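Local coordinates for protein Lys-gingipain catalytic subunit (Porphyromonas gingivalis, PDB 6I9A) that cleaves proteins after lysine as a secreted cysteine endopeptidase of family C25 and may act as a virulence factor in periodontal disease, at residues A[13-18]-A[39-44]; A[401-406]-A[433-438]; A[377-382]-A[446-451]. All coordinates share one frame; numbering follows the deposited sequence. Where two conformers were deposited one is given.

Contact 1 of 3, residues A[13-18]-A[39-44]; sequences PVRMLV and GFYLDV
Residues 13-18 and 39-44 meet as neighbouring parallel strands at one margin of the four-stranded sheet of the catalytic domain, where strand 40-46 is the outermost. Tyr41 is gripped at both backbone ends: its N gives a hydrogen bond to Val14 O at 2.8 Å, and its O receives one from Met16 N at 2.9 Å. Asp43 repeats the pattern one step on, donating to Met16 O and accepting from Val18 N, the straightest bond of the ladder at 175°.

On the face carrying Val14, Met16, Phe40 and Leu42, Val14 lies alongside Phe40 and, with CG1 anti to the backbone N (chi1 -177°), sets that methyl over the middle of the ring, 3.6 Å from its centroid, a CH-pi contact. In the conformer given, Met16 comes at the same ring from its edge: its chain runs extended to SD and bends there, so that CE packs in the ring plane, 3.6 Å from Phe40 CE2. Met16 SD also lies at the edge, 5.4 Å from the Phe40 centroid, a Met-aromatic contact, and rests 3.8 Å from Leu42 CD2. Trp31 and Leu32 of helix 25-37 pack on this face.

On the other face, Pro13 CB touches the edge of the Tyr41 ring at CE2, 3.7 Å away, while the phenol OH is hydrogen-bonded to Thr425 in the C-terminal domain. Gly39, with positive phi, is the C-prime residue of the Schellman motif that ends helix 25-37 and turns the chain into its strand. Strand 14-20, that helix and strand 40-46 thus form a beta-alpha-beta crossover, the repeating unit of alpha/beta sheets like this one.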
ATOM      1  N   PRO A  13      15.522  -3.448   9.721  1.00 11.85           N
ATOM      2  CA  PRO A  13      15.307  -2.093   9.167  1.00 11.67           C
ATOM      3  C   PRO A  13      14.633  -2.140   7.806  1.00 11.37           C
ATOM      4  O   PRO A  13      14.864  -3.054   7.000  1.00 12.70           O
ATOM      5  CB  PRO A  13      16.722  -1.499   9.065  1.00 13.46           C
ATOM      6  CG  PRO A  13      17.601  -2.370   9.947  1.00 15.00           C
ATOM      7  CD  PRO A  13      16.969  -3.757   9.838  1.00 13.27           C
ATOM      8  N   VAL A  14      13.726  -1.211   7.588  1.00 11.15           N
ATOM      9  CA  VAL A  14      13.036  -1.169   6.307  1.00 10.63           C
ATOM     10  C   VAL A  14      14.022  -0.798   5.191  1.00 10.65           C
ATOM     11  O   VAL A  14      14.747   0.180   5.327  1.00 11.34           O
ATOM     12  CB  VAL A  14      11.839  -0.192   6.316  1.00 11.72           C
ATOM     13  CG1 VAL A  14      11.111  -0.252   4.964  1.00 13.70           C
ATOM     14  CG2 VAL A  14      10.906  -0.526   7.472  1.00 13.20           C
ATOM     15  N   ARG A  15      14.051  -1.581   4.113  1.00 10.79           N
ATOM     16  CA  ARG A  15      14.879  -1.301   2.937  1.00 10.90           C
ATOM     17  C   ARG A  15      14.014  -1.167   1.718  1.00 10.60           C
ATOM     18  O   ARG A  15      13.104  -1.993   1.511  1.00 11.48           O
ATOM     19  CB  ARG A  15      15.902  -2.421   2.752  1.00 12.07           C
ATOM     20  CG  ARG A  15      16.783  -2.568   4.021  1.00 13.17           C
ATOM     21  CD  ARG A  15      17.789  -3.714   3.902  1.00 14.34           C
ATOM     22  NE  ARG A  15      18.385  -4.077   5.197  1.00 17.41           N
ATOM     23  CZ  ARG A  15      19.323  -3.387   5.815  1.00 20.61           C
ATOM     24  NH1 ARG A  15      19.846  -2.314   5.243  1.00 21.56           N
ATOM     25  NH2 ARG A  15      19.751  -3.768   7.006  1.00 20.53           N
ATOM     26  N   MET A  16      14.281  -0.161   0.895  1.00 10.59           N
ATOM     27  CA  MET A  16      13.475   0.061  -0.310  0.54 10.97           C
ATOM     28  C   MET A  16      14.382   0.352  -1.499  1.00 11.02           C
ATOM     29  O   MET A  16      15.238   1.254  -1.430  1.00 12.98           O
ATOM     30  CB  MET A  16      12.498   1.232  -0.084  0.54 10.87           C
ATOM     31  CG  MET A  16      11.757   1.681  -1.330  0.54 11.57           C
ATOM     32  SD  MET A  16      10.732   3.164  -0.939  0.54 11.71           S
ATOM     33  CE  MET A  16       9.284   2.237  -0.230  0.54 10.59           C
ATOM     34  N   LEU A  17      14.188  -0.410  -2.582  1.00 10.12           N
ATOM     35  CA  LEU A  17      14.845  -0.190  -3.851  1.00 10.05           C
ATOM     36  C   LEU A  17      13.884   0.676  -4.667  1.00 10.18           C
ATOM     37  O   LEU A  17      12.696   0.316  -4.810  1.00 11.01           O
ATOM     38  CB  LEU A  17      15.096  -1.551  -4.530  1.00 10.96           C
ATOM     39  CG  LEU A  17      15.635  -1.477  -5.942  1.00 11.32           C
ATOM     40  CD1 LEU A  17      17.016  -0.788  -5.989  1.00 13.72           C
ATOM     41  CD2 LEU A  17      15.838  -2.870  -6.508  1.00 13.30           C
ATOM     42  N   VAL A  18      14.366   1.793  -5.193  1.00 10.73           N
ATOM     43  CA  VAL A  18      13.581   2.677  -6.020  1.00 10.45           C
ATOM     44  C   VAL A  18      14.139   2.678  -7.416  1.00 10.70           C
ATOM     45  O   VAL A  18      15.348   2.916  -7.600  1.00 11.68           O
ATOM     46  CB  VAL A  18      13.563   4.123  -5.449  1.00 11.03           C
ATOM     47  CG1 VAL A  18      12.725   5.058  -6.328  1.00 12.68           C
ATOM     48  CG2 VAL A  18      13.102   4.141  -3.990  1.00 11.51           C
ATOM     49  N   GLY A  39      12.834   6.172   8.515  1.00 10.03           N
ATOM     50  CA  GLY A  39      13.617   4.969   8.761  1.00 10.96           C
ATOM     51  C   GLY A  39      13.769   3.993   7.626  1.00 10.32           C
ATOM     52  O   GLY A  39      14.145   2.827   7.837  1.00 11.01           O
ATOM     53  N   PHE A  40      13.516   4.446   6.363  1.00 10.04           N
ATOM     54  CA  PHE A  40      13.738   3.551   5.218  1.00 10.16           C
ATOM     55  C   PHE A  40      15.149   3.755   4.714  1.00 10.40           C
ATOM     56  O   PHE A  40      15.544   4.888   4.381  1.00 11.14           O
ATOM     57  CB  PHE A  40      12.773   3.841   4.084  1.00 11.65           C
ATOM     58  CG  PHE A  40      11.322   3.452   4.250  1.00 11.18           C
ATOM     59  CD1 PHE A  40      10.727   3.375   5.504  1.00 14.57           C
ATOM     60  CD2 PHE A  40      10.530   3.204   3.135  1.00 13.85           C
ATOM     61  CE1 PHE A  40       9.364   3.003   5.634  1.00 14.66           C
ATOM     62  CE2 PHE A  40       9.149   2.926   3.276  1.00 15.77           C
ATOM     63  CZ  PHE A  40       8.611   2.766   4.510  1.00 14.43           C
ATOM     64  N   TYR A  41      15.905   2.664   4.602  1.00 10.26           N
ATOM     65  CA  TYR A  41      17.206   2.671   3.892  1.00 10.96           C
ATOM     66  C   TYR A  41      16.895   2.570   2.420  1.00 11.27           C
ATOM     67  O   TYR A  41      16.392   1.537   1.952  1.00 11.66           O
ATOM     68  CB  TYR A  41      18.041   1.490   4.368  1.00 12.06           C
ATOM     69  CG  TYR A  41      18.662   1.752   5.726  1.00 11.37           C
ATOM     70  CD1 TYR A  41      19.811   2.522   5.851  1.00 13.69           C
ATOM     71  CD2 TYR A  41      18.065   1.281   6.886  1.00 12.23           C
ATOM     72  CE1 TYR A  41      20.379   2.776   7.100  1.00 14.79           C
ATOM     73  CE2 TYR A  41      18.631   1.504   8.140  1.00 13.05           C
ATOM     74  CZ  TYR A  41      19.782   2.274   8.244  1.00 12.80           C
ATOM     75  OH  TYR A  41      20.300   2.517   9.477  1.00 13.76           O
ATOM     76  N   LEU A  42      17.157   3.640   1.682  1.00 11.53           N
ATOM     77  CA  LEU A  42      16.802   3.758   0.276  1.00 12.27           C
ATOM     78  C   LEU A  42      17.961   3.486  -0.633  1.00 12.61           C
ATOM     79  O   LEU A  42      19.064   3.978  -0.377  1.00 15.08           O
ATOM     80  CB  LEU A  42      16.363   5.199   0.027  1.00 12.81           C
ATOM     81  CG  LEU A  42      15.103   5.637   0.828  1.00 12.82           C
ATOM     82  CD1 LEU A  42      14.913   7.140   0.687  1.00 14.54           C
ATOM     83  CD2 LEU A  42      13.837   4.902   0.361  1.00 15.42           C
ATOM     84  N   ASP A  43      17.730   2.752  -1.710  1.00 11.48           N
ATOM     85  CA  ASP A  43      18.722   2.524  -2.757  1.00 12.38           C
ATOM     86  C   ASP A  43      18.031   3.023  -4.014  1.00 11.99           C
ATOM     87  O   ASP A  43      17.088   2.397  -4.520  1.00 12.63           O
ATOM     88  CB  ASP A  43      19.084   1.042  -2.820  1.00 13.48           C
ATOM     89  CG  ASP A  43      20.250   0.712  -3.722  1.00 15.70           C
ATOM     90  OD1 ASP A  43      20.952   1.658  -4.178  1.00 17.46           O
ATOM     91  OD2 ASP A  43      20.449  -0.488  -3.984  1.00 18.91           O
ATOM     92  N   VAL A  44      18.385   4.217  -4.474  1.00 11.88           N
ATOM     93  CA  VAL A  44      17.637   4.945  -5.516  1.00 12.34           C
ATOM     94  C   VAL A  44      18.368   5.006  -6.816  1.00 11.21           C
ATOM     95  O   VAL A  44      19.505   5.459  -6.874  1.00 13.07           O
ATOM     96  CB  VAL A  44      17.316   6.378  -5.037  1.00 13.08           C
ATOM     97  CG1 VAL A  44      16.392   7.084  -6.013  1.00 14.93           C
ATOM     98  CG2 VAL A  44      16.693   6.357  -3.631  1.00 13.98           C
TER

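Contact 2 of 3, residues A[401-406]-A[433-438]; sequences AISKDG and NYDVVI
Lys404 lies across the Tyr434 ring, and its side chain runs the length of that ring. CB starts above the CD2 rim of the ring, 3.7 Å from Tyr434 CD2; CG then passes 3.5 Å from the backbone O of Asn433. CD sits over the ring centre, 3.7 Å from the centroid and 12° off the normal, a CH-pi contact. Bends at chi3 and chi4 (64° and 69°) carry CE on to the phenol end, 3.4 Å from Tyr434 OH, and turn NZ back to Asp405, whose OD2 it meets at 2.7 Å in a salt bridge on the syn side of the carboxylate. The aliphatic part of the lysine thus packs on the aromatic face while its charge is paired within its own segment. Tyr434 OH is itself bonded to Glu430 O.

Beyond this pair the strands run antiparallel. Ala401 with Val437 and Ser403 with Asp435 are hydrogen-bonded pairs, each joined by two backbone bonds, with the non-hydrogen-bonded pair Ile402 and Val436 between them. Past Lys404 the chain turns through Asp405 and Gly406, and Asp435 OD1 accepts from two waters: one also binds Ser403 OG and Gly406 N, the other Asp405 N. Asp435 OD2 bonds Gln449, so this carboxylate reaches the turn through waters and strand 446-452 directly. The ladder is a piece of the antiparallel sheet of the C-terminal Ig-like domain, with Lys404 closing strand 399-404 at the turn into strand 407-413.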
ATOM      1  N   ALA A 401      13.751   6.354  14.090  1.00  9.74           N
ATOM      2  CA  ALA A 401      14.754   6.666  13.070  1.00 10.22           C
ATOM      3  C   ALA A 401      15.407   7.967  13.411  1.00  9.76           C
ATOM      4  O   ALA A 401      14.731   8.966  13.681  1.00 10.80           O
ATOM      5  CB  ALA A 401      14.113   6.767  11.679  1.00 10.79           C
ATOM      6  N   ILE A 402      16.749   8.011  13.313  1.00 10.29           N
ATOM      7  CA  ILE A 402      17.536   9.220  13.494  1.00 10.23           C
ATOM      8  C   ILE A 402      18.134   9.592  12.144  1.00  9.93           C
ATOM      9  O   ILE A 402      18.761   8.752  11.507  1.00 11.16           O
ATOM     10  CB  ILE A 402      18.619   9.039  14.565  1.00 11.92           C
ATOM     11  CG1 ILE A 402      17.980   8.719  15.939  1.00 12.02           C
ATOM     12  CG2 ILE A 402      19.514  10.307  14.645  1.00 13.31           C
ATOM     13  CD1 ILE A 402      19.021   8.396  17.024  1.00 14.35           C
ATOM     14  N   SER A 403      17.959  10.851  11.726  1.00 11.52           N
ATOM     15  CA  SER A 403      18.428  11.298  10.416  1.00 11.40           C
ATOM     16  C   SER A 403      18.844  12.758  10.494  1.00 12.08           C
ATOM     17  O   SER A 403      18.615  13.437  11.486  1.00 12.78           O
ATOM     18  CB  SER A 403      17.330  11.107   9.358  1.00 12.27           C
ATOM     19  OG  SER A 403      16.241  11.987   9.574  1.00 13.23           O
ATOM     20  N   LYS A 404      19.461  13.243   9.405  1.00 13.67           N
ATOM     21  CA  LYS A 404      19.746  14.661   9.243  1.00 14.34           C
ATOM     22  C   LYS A 404      19.881  14.966   7.763  1.00 15.28           C
ATOM     23  O   LYS A 404      20.470  14.175   7.032  1.00 15.14           O
ATOM     24  CB  LYS A 404      21.010  15.086  10.007  1.00 14.98           C
ATOM     25  CG  LYS A 404      21.131  16.625  10.140  1.00 16.49           C
ATOM     26  CD  LYS A 404      22.302  17.052  11.037  1.00 18.16           C
ATOM     27  CE  LYS A 404      23.657  16.659  10.479  1.00 20.02           C
ATOM     28  NZ  LYS A 404      23.995  17.441   9.264  1.00 24.82           N
ATOM     29  N   ASP A 405      19.238  16.050   7.318  1.00 17.36           N
ATOM     30  CA  ASP A 405      19.278  16.472   5.911  1.00 18.73           C
ATOM     31  C   ASP A 405      18.776  15.372   4.963  1.00 20.23           C
ATOM     32  O   ASP A 405      19.284  15.228   3.865  1.00 20.48           O
ATOM     33  CB  ASP A 405      20.717  16.885   5.486  1.00 24.25           C
ATOM     34  CG  ASP A 405      21.469  17.746   6.467  1.00 28.92           C
ATOM     35  OD1 ASP A 405      21.012  18.861   6.736  1.00 34.93           O
ATOM     36  OD2 ASP A 405      22.516  17.281   6.979  1.00 33.74           O
ATOM     37  N   GLY A 406      17.818  14.546   5.415  1.00 17.48           N
ATOM     38  CA  GLY A 406      17.296  13.478   4.563  1.00 18.82           C
ATOM     39  C   GLY A 406      18.195  12.283   4.415  1.00 16.62           C
ATOM     40  O   GLY A 406      17.938  11.382   3.597  1.00 17.97           O
ATOM     41  N   ASN A 433      21.248  19.776  14.108  1.00 24.91           N
ATOM     42  CA  ASN A 433      19.913  19.452  14.596  0.50 26.47           C
ATOM     43  C   ASN A 433      19.496  18.136  13.945  1.00 22.88           C
ATOM     44  O   ASN A 433      19.259  18.122  12.734  1.00 21.04           O
ATOM     45  CB  ASN A 433      18.922  20.596  14.290  0.50 32.17           C
ATOM     46  CG  ASN A 433      17.893  20.798  15.380  0.50 45.96           C
ATOM     47  OD1 ASN A 433      17.845  20.068  16.377  0.50 41.29           O
ATOM     48  ND2 ASN A 433      17.057  21.808  15.229  0.50 42.05           N
ATOM     49  N   TYR A 434      19.445  17.043  14.731  1.00 18.29           N
ATOM     50  CA  TYR A 434      19.097  15.740  14.160  1.00 16.20           C
ATOM     51  C   TYR A 434      17.623  15.439  14.277  1.00 16.39           C
ATOM     52  O   TYR A 434      17.042  15.690  15.323  1.00 16.23           O
ATOM     53  CB  TYR A 434      19.937  14.650  14.855  1.00 15.69           C
ATOM     54  CG  TYR A 434      21.391  14.742  14.422  1.00 15.94           C
ATOM     55  CD1 TYR A 434      22.241  15.717  14.951  1.00 16.78           C
ATOM     56  CD2 TYR A 434      21.898  13.902  13.440  1.00 14.17           C
ATOM     57  CE1 TYR A 434      23.561  15.839  14.519  1.00 16.90           C
ATOM     58  CE2 TYR A 434      23.220  14.012  13.005  1.00 15.30           C
ATOM     59  CZ  TYR A 434      24.026  15.012  13.519  1.00 16.02           C
ATOM     60  OH  TYR A 434      25.317  15.120  13.046  1.00 19.42           O
ATOM     61  N   ASP A 435      17.046  14.903  13.210  1.00 13.72           N
ATOM     62  CA  ASP A 435      15.630  14.554  13.221  1.00 13.60           C
ATOM     63  C   ASP A 435      15.449  13.187  13.875  1.00 12.02           C
ATOM     64  O   ASP A 435      16.221  12.275  13.607  1.00 12.05           O
ATOM     65  CB  ASP A 435      15.102  14.544  11.759  1.00 16.30           C
ATOM     66  CG  ASP A 435      15.274  15.908  11.104  1.00 19.11           C
ATOM     67  OD1 ASP A 435      16.058  16.015  10.119  1.00 23.08           O
ATOM     68  OD2 ASP A 435      14.700  16.883  11.619  1.00 20.55           O
ATOM     69  N   VAL A 436      14.399  13.066  14.650  1.00 12.49           N
ATOM     70  CA  VAL A 436      14.018  11.819  15.293  1.00 11.80           C
ATOM     71  C   VAL A 436      12.582  11.600  14.956  1.00 11.29           C
ATOM     72  O   VAL A 436      11.737  12.426  15.277  1.00 12.88           O
ATOM     73  CB  VAL A 436      14.227  11.825  16.821  1.00 13.51           C
ATOM     74  CG1 VAL A 436      13.847  10.474  17.427  1.00 15.65           C
ATOM     75  CG2 VAL A 436      15.670  12.188  17.170  1.00 15.47           C
ATOM     76  N   VAL A 437      12.273  10.483  14.295  1.00 10.88           N
ATOM     77  CA  VAL A 437      10.905  10.143  13.854  1.00 10.75           C
ATOM     78  C   VAL A 437      10.545   8.830  14.468  1.00 10.03           C
ATOM     79  O   VAL A 437      11.344   7.876  14.436  1.00 11.53           O
ATOM     80  CB  VAL A 437      10.783  10.146  12.307  1.00 11.64           C
ATOM     81  CG1 VAL A 437       9.394   9.659  11.862  1.00 11.66           C
ATOM     82  CG2 VAL A 437      11.045  11.549  11.762  1.00 12.58           C
ATOM     83  N   ILE A 438       9.334   8.765  15.031  1.00  9.85           N
ATOM     84  CA  ILE A 438       8.814   7.531  15.622  1.00  9.92           C
ATOM     85  C   ILE A 438       7.483   7.212  14.994  1.00  9.90           C
ATOM     86  O   ILE A 438       6.585   8.074  15.010  1.00 10.10           O
ATOM     87  CB  ILE A 438       8.686   7.625  17.159  1.00 11.39           C
ATOM     88  CG1 ILE A 438      10.003   8.159  17.806  1.00 11.26           C
ATOM     89  CG2 ILE A 438       8.254   6.263  17.751  1.00 12.20           C
ATOM     90  CD1 ILE A 438       9.863   8.394  19.366  1.00 14.33           C
TER
HETATM   91  O   HOH W   1      16.503  14.387   8.024  1.00 17.04           O
HETATM   92  O   HOH W   2      17.667  17.814   8.946  1.00 24.92           O

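Contact 3 of 3, residues A[377-382]-A[446-451]; sequences YTLPAS and VIKQIQ
Across the Tyr377 ring, one face is taken by Val446: its CG1 stands 3.7 Å from the ring centroid and 16° off the normal, a CH-pi contact shifted toward the CE2 and CZ side. Both methyls of Val446 lie on this one face, CG1 over the ring and CG2 past its CD2-CE2 rim, 3.8 Å from Tyr377 CD2. The phenol end is reached by Lys448, whose CE comes to 3.5 Å from Tyr377 OH, the two side chains crossing at about a right angle. Tyr377 CG sits between the backbone N and the carbonyl carbon (chi1 66°), which directs the ring toward strand 446-452.

Further along, Leu379 points a branch at the root of the lysine: its CD1 is 3.7 Å from Lys448 CB. Ile450, the one buried residue here, fills the next position. Its CD1 touches the ring of Pro380 at both CG and CD and comes to 3.7 Å from Pro380 O, while its other branch, CG2, lies against Ala381 O and Ser382 CA. With CG1 anti to the carbonyl carbon (chi1 -57°) and chi2 extended, the two arms of Ile450 reach different residues of the other segment. Val436 of strand 432-439 and Ile392 of strand 389-394 continue this apolar layer around Leu379 and Ile450.

No direct hydrogen bond crosses between the segments. A single water spans their far ends, donating to Ala381 O at 2.8 Å and to Gln451 O. The two segments run in nearly the same direction, but side chains hold them together and no backbone ladder does: cohesion here is chiefly apolar and van der Waals, with the water adding a polar tie at the margin.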
ATOM      1  N   TYR A 377       6.494   8.260  24.300  1.00 13.27           N
ATOM      2  CA  TYR A 377       7.920   8.187  23.997  1.00 12.67           C
ATOM      3  C   TYR A 377       8.669   9.055  24.973  1.00 13.30           C
ATOM      4  O   TYR A 377       8.080   9.955  25.597  1.00 14.64           O
ATOM      5  CB  TYR A 377       8.172   8.644  22.531  1.00 13.57           C
ATOM      6  CG  TYR A 377       7.849  10.095  22.315  1.00 13.55           C
ATOM      7  CD1 TYR A 377       8.835  11.066  22.425  1.00 14.70           C
ATOM      8  CD2 TYR A 377       6.553  10.504  22.045  1.00 14.71           C
ATOM      9  CE1 TYR A 377       8.542  12.410  22.289  1.00 17.25           C
ATOM     10  CE2 TYR A 377       6.240  11.848  21.892  1.00 15.09           C
ATOM     11  CZ  TYR A 377       7.244  12.801  22.022  1.00 16.72           C
ATOM     12  OH  TYR A 377       6.967  14.143  21.866  1.00 21.13           O
ATOM     13  N   THR A 378       9.955   8.791  25.064  1.00 12.69           N
ATOM     14  CA  THR A 378      10.909   9.632  25.805  1.00 13.61           C
ATOM     15  C   THR A 378      12.149   9.757  24.946  1.00 13.85           C
ATOM     16  O   THR A 378      12.760   8.753  24.579  1.00 15.44           O
ATOM     17  CB  THR A 378      11.272   9.038  27.196  1.00 15.00           C
ATOM     18  OG1 THR A 378      10.075   8.820  27.927  1.00 18.32           O
ATOM     19  CG2 THR A 378      12.199   9.982  27.995  1.00 18.96           C
ATOM     20  N   LEU A 379      12.516  10.996  24.658  1.00 15.38           N
ATOM     21  CA  LEU A 379      13.756  11.261  23.943  1.00 17.01           C
ATOM     22  C   LEU A 379      14.866  11.566  24.940  1.00 17.97           C
ATOM     23  O   LEU A 379      14.619  12.246  25.947  1.00 18.37           O
ATOM     24  CB  LEU A 379      13.578  12.467  23.006  1.00 18.22           C
ATOM     25  CG  LEU A 379      12.522  12.347  21.919  1.00 18.85           C
ATOM     26  CD1 LEU A 379      12.592  13.534  20.970  1.00 21.61           C
ATOM     27  CD2 LEU A 379      12.629  11.010  21.148  1.00 19.91           C
ATOM     28  N   PRO A 380      16.100  11.143  24.659  1.00 18.89           N
ATOM     29  CA  PRO A 380      17.221  11.576  25.521  1.00 18.65           C
ATOM     30  C   PRO A 380      17.480  13.062  25.339  1.00 19.11           C
ATOM     31  O   PRO A 380      17.188  13.638  24.276  1.00 19.27           O
ATOM     32  CB  PRO A 380      18.403  10.734  25.012  1.00 20.29           C
ATOM     33  CG  PRO A 380      18.088  10.492  23.547  1.00 19.07           C
ATOM     34  CD  PRO A 380      16.570  10.343  23.503  1.00 18.29           C
ATOM     35  N   ALA A 381      18.064  13.706  26.375  1.00 21.99           N
ATOM     36  CA  ALA A 381      18.376  15.139  26.288  1.00 21.98           C
ATOM     37  C   ALA A 381      19.466  15.418  25.258  1.00 20.92           C
ATOM     38  O   ALA A 381      19.496  16.498  24.676  1.00 22.37           O
ATOM     39  CB  ALA A 381      18.829  15.648  27.652  1.00 22.85           C
ATOM     40  N   SER A 382      20.350  14.428  25.014  1.00 22.20           N
ATOM     41  CA  SER A 382      21.380  14.629  24.026  1.00 21.16           C
ATOM     42  C   SER A 382      21.702  13.322  23.319  1.00 19.89           C
ATOM     43  O   SER A 382      21.277  12.254  23.754  1.00 19.99           O
ATOM     44  CB  SER A 382      22.631  15.214  24.684  1.00 27.88           C
ATOM     45  OG  SER A 382      23.291  14.201  25.410  1.00 29.83           O
ATOM     46  N   VAL A 446       5.479  10.728  15.472  1.00 10.69           N
ATOM     47  CA  VAL A 446       6.197  11.689  16.327  1.00 11.06           C
ATOM     48  C   VAL A 446       7.357  12.193  15.497  1.00 10.92           C
ATOM     49  O   VAL A 446       8.160  11.369  14.989  1.00 11.23           O
ATOM     50  CB  VAL A 446       6.679  11.004  17.612  1.00 11.93           C
ATOM     51  CG1 VAL A 446       7.496  11.971  18.463  1.00 13.35           C
ATOM     52  CG2 VAL A 446       5.522  10.408  18.411  1.00 14.33           C
ATOM     53  N   ILE A 447       7.452  13.503  15.295  1.00 11.20           N
ATOM     54  CA  ILE A 447       8.493  14.114  14.450  1.00 12.25           C
ATOM     55  C   ILE A 447       9.151  15.210  15.268  1.00 12.60           C
ATOM     56  O   ILE A 447       8.547  16.242  15.559  1.00 14.34           O
ATOM     57  CB  ILE A 447       7.880  14.644  13.156  1.00 13.12           C
ATOM     58  CG1 ILE A 447       7.154  13.538  12.379  1.00 13.88           C
ATOM     59  CG2 ILE A 447       8.970  15.353  12.288  1.00 15.02           C
ATOM     60  CD1 ILE A 447       6.430  14.078  11.129  1.00 16.21           C
ATOM     61  N   LYS A 448      10.351  14.942  15.745  1.00 12.42           N
ATOM     62  CA  LYS A 448      11.040  15.827  16.694  1.00 12.91           C
ATOM     63  C   LYS A 448      12.490  16.000  16.270  1.00 13.92           C
ATOM     64  O   LYS A 448      12.912  15.443  15.241  1.00 13.46           O
ATOM     65  CB  LYS A 448      10.950  15.230  18.119  1.00 13.29           C
ATOM     66  CG  LYS A 448       9.535  15.164  18.680  1.00 13.75           C
ATOM     67  CD  LYS A 448       8.948  16.587  18.976  1.00 15.28           C
ATOM     68  CE  LYS A 448       7.493  16.515  19.371  1.00 15.22           C
ATOM     69  NZ  LYS A 448       7.005  17.846  19.830  1.00 16.13           N
ATOM     70  N   GLN A 449      13.227  16.817  17.024  1.00 14.74           N
ATOM     71  CA  GLN A 449      14.638  17.031  16.747  1.00 16.83           C
ATOM     72  C   GLN A 449      15.397  17.022  18.043  1.00 16.65           C
ATOM     73  O   GLN A 449      14.851  17.303  19.120  1.00 18.88           O
ATOM     74  CB  GLN A 449      14.888  18.364  15.990  1.00 21.71           C
ATOM     75  CG  GLN A 449      14.357  18.385  14.563  1.00 24.43           C
ATOM     76  CD  GLN A 449      14.762  19.643  13.831  1.00 38.02           C
ATOM     77  OE1 GLN A 449      14.654  20.762  14.350  1.00 36.10           O
ATOM     78  NE2 GLN A 449      15.221  19.481  12.603  1.00 31.05           N
ATOM     79  N   ILE A 450      16.669  16.597  17.955  1.00 16.27           N
ATOM     80  CA  ILE A 450      17.599  16.662  19.096  1.00 18.51           C
ATOM     81  C   ILE A 450      18.851  17.417  18.640  1.00 21.28           C
ATOM     82  O   ILE A 450      19.434  17.053  17.609  1.00 18.24           O
ATOM     83  CB  ILE A 450      17.973  15.288  19.682  1.00 17.91           C
ATOM     84  CG1 ILE A 450      16.711  14.511  20.127  1.00 17.69           C
ATOM     85  CG2 ILE A 450      19.009  15.444  20.840  1.00 19.27           C
ATOM     86  CD1 ILE A 450      17.063  13.100  20.667  1.00 17.05           C
ATOM     87  N   GLN A 451      19.248  18.453  19.404  1.00 23.76           N
ATOM     88  CA  GLN A 451      20.415  19.260  19.068  0.50 27.10           C
ATOM     89  C   GLN A 451      21.702  18.640  19.591  1.00 26.09           C
ATOM     90  O   GLN A 451      21.787  18.289  20.765  1.00 24.83           O
ATOM     91  CB  GLN A 451      20.245  20.704  19.589  0.50 33.53           C
ATOM     92  CG  GLN A 451      21.451  21.619  19.327  0.50 43.10           C
ATOM     93  CD  GLN A 451      21.848  21.739  17.871  0.50 52.25           C
ATOM     94  OE1 GLN A 451      21.043  21.563  16.947  0.50 56.72           O
ATOM     95  NE2 GLN A 451      23.107  22.063  17.631  0.50 51.79           N
TER
HETATM   96  O   HOH W   3      20.563  18.590  23.218  1.00 41.49           O

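In the fold
Contact 1 comes first along the chain, within the catalytic domain; contacts 2 and 3 follow in the C-terminal Ig-like domain, with contact 2 nested inside the loop that contact 3 closes. Strands 432-439 and 446-452 are neighbours in one antiparallel sheet, so contacts 2 and 3, their centres about 9 Å apart, are joined directly: a probable hydrogen bond runs from Ile450 N to Tyr434 O. Contact 1 lies about 15 Å from contact 2, centre to centre, yet touches it where Gly39 CA packs 3.5 Å from Ala401 CB. The turn leading into the outermost strand of the catalytic domain's parallel sheet thus packs on the Ig-like domain, while contact 3 lies farther out.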